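Local coordinates for nickel ABC transporter (Nickel-binding protein) (Bacillus halodurans, PDB 3T66) that probably serves as the extracellular solute-binding component of an ABC importer, perhaps for nickel or peptides, at residues Ala91-Ala94 and Ser95-Ala99. Sequence-based numbering, arbitrary orientation.
Sequences AVKA and SLERA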
loop_
_atom_site.group_PDB
_atom_site.type_symbol
_atom_site.label_atom_id
_atom_site.label_comp_id
_atom_site.label_asym_id
_atom_site.label_seq_id
_atom_site.Cartn_x
_atom_site.Cartn_y
_atom_site.Cartn_z
ATOM N N ALA A 91 -17.221 -16.508 -18.555
ATOM C CA ALA A 91 -16.031 -15.827 -18.950
ATOM C C ALA A 91 -15.162 -15.522 -17.759
ATOM O O ALA A 91 -13.973 -15.550 -17.838
ATOM C CB ALA A 91 -16.398 -14.582 -19.624
ATOM N N VAL A 92 -15.785 -15.171 -16.667
ATOM C CA VAL A 92 -15.112 -14.762 -15.478
ATOM C C VAL A 92 -14.542 -15.965 -14.777
ATOM O O VAL A 92 -13.504 -15.888 -14.110
ATOM C CB VAL A 92 -16.036 -13.998 -14.549
ATOM C CG1 VAL A 92 -15.307 -13.576 -13.289
ATOM C CG2 VAL A 92 -16.598 -12.783 -15.268
ATOM N N LYS A 93 -15.212 -17.092 -14.933
ATOM C CA LYS A 93 -14.695 -18.358 -14.426
ATOM C C LYS A 93 -13.398 -18.666 -15.141
ATOM O O LYS A 93 -12.355 -18.808 -14.519
ATOM C CB LYS A 93 -15.697 -19.475 -14.660
ATOM C CG LYS A 93 -15.188 -20.774 -14.172
ATOM C CD LYS A 93 -16.267 -21.806 -13.932
ATOM C CE LYS A 93 -15.637 -23.190 -14.119
ATOM N NZ LYS A 93 -16.202 -24.253 -13.249
ATOM N N ALA A 94 -13.461 -18.723 -16.454
ATOM C CA ALA A 94 -12.284 -18.981 -17.258
ATOM C C ALA A 94 -11.094 -18.167 -16.804
ATOM O O ALA A 94 -10.011 -18.705 -16.656
ATOM C CB ALA A 94 -12.570 -18.676 -18.711
ATOM N N SER A 95 -11.317 -16.873 -16.596
ATOM C CA SER A 95 -10.254 -15.939 -16.347
ATOM C C SER A 95 -9.681 -16.159 -14.960
ATOM O O SER A 95 -8.468 -16.170 -14.763
ATOM C CB SER A 95 -10.760 -14.511 -16.495
ATOM O OG SER A 95 -9.792 -13.588 -16.010
ATOM N N LEU A 96 -10.561 -16.345 -14.001
ATOM C CA LEU A 96 -10.092 -16.685 -12.690
ATOM C C LEU A 96 -9.249 -17.928 -12.781
ATOM O O LEU A 96 -8.129 -17.956 -12.267
ATOM C CB LEU A 96 -11.241 -16.871 -11.708
ATOM C CG LEU A 96 -11.890 -15.553 -11.290
ATOM C CD1 LEU A 96 -13.100 -15.776 -10.365
ATOM C CD2 LEU A 96 -10.873 -14.673 -10.642
ATOM N N GLU A 97 -9.767 -18.946 -13.463
ATOM C CA GLU A 97 -9.038 -20.221 -13.614
ATOM C C GLU A 97 -7.714 -20.150 -14.312
ATOM O O GLU A 97 -6.726 -20.673 -13.821
ATOM C CB GLU A 97 -9.890 -21.190 -14.336
ATOM C CG GLU A 97 -11.063 -21.422 -13.514
ATOM C CD GLU A 97 -11.658 -22.749 -13.782
ATOM O OE1 GLU A 97 -11.377 -23.291 -14.886
ATOM O OE2 GLU A 97 -12.405 -23.234 -12.890
ATOM N N ARG A 98 -7.701 -19.501 -15.463
ATOM C CA ARG A 98 -6.496 -19.307 -16.191
ATOM C C ARG A 98 -5.536 -18.651 -15.236
ATOM O O ARG A 98 -4.323 -18.855 -15.328
ATOM C CB ARG A 98 -6.752 -18.428 -17.396
ATOM C CG ARG A 98 -5.604 -18.326 -18.357
ATOM C CD ARG A 98 -4.647 -17.297 -17.904
ATOM N NE ARG A 98 -3.443 -17.230 -18.726
ATOM C CZ ARG A 98 -2.735 -16.117 -18.960
ATOM N NH1 ARG A 98 -1.658 -16.188 -19.698
ATOM N NH2 ARG A 98 -3.093 -14.928 -18.475
ATOM N N ALA A 99 -6.053 -17.885 -14.286
ATOM C CA ALA A 99 -5.142 -17.144 -13.417
ATOM C C ALA A 99 -4.579 -18.008 -12.299
ATOM O O ALA A 99 -3.431 -17.820 -11.881
ATOM C CB ALA A 99 -5.810 -15.901 -12.850
#
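Lys93 and Glu97, one helical turn apart on helix 89-100, make the charged side-chain contact of this stretch. Glu97 OE2 lies 3.5 Å from Lys93 CE and 3.9 Å from Lys93 NZ, so the ion pair is long and therefore weak. The torsions account for the meeting: Lys93 has CG anti to the backbone N (chi1 179°) and its chain runs extended and bends at the last torsion, while Glu97 puts CG beside its own N (chi1 -62°) and then reaches back over the preceding turn. Lys93 NZ also donates a hydrogen bond to Ile115 O on strand 112-118, tying the helix to the neighbouring sheet.

Apolar packing occupies a different face. Val92 CG1 approaches Leu96 CD1 at 4.3 Å, a loose touch between buried branches; the surrounding loops add Leu45 and Ile144 against Val92, and Val142 against Leu96.

Backbone bonds from residue i+4 to i join the two segments. Leu96 N donates to Val92 O, Glu97 N to Lys93 O and Arg98 N to Ala94 O, all nearly straight at hydrogen. The Glu97 N to Lys93 O bond measures 2.8 Å. Ser95 N to Ala91 O is longer, at 3.2 Å, and more bent at hydrogen.

Two polar ends turn to other parts of the chain: Ser95 OG is hydrogen-bonded to Ile145 N, and Arg98 forms a salt bridge with Asp27 and a cation-pi contact with Phe152. The i, i+4 bonding and spacing are those of a regular alpha-helix, here one that touches loops through Val92 and Leu96 and is tied by Lys93 to an outer strand of the four-stranded antiparallel sheet of a family 5 solute-binding protein, away from the calcium site.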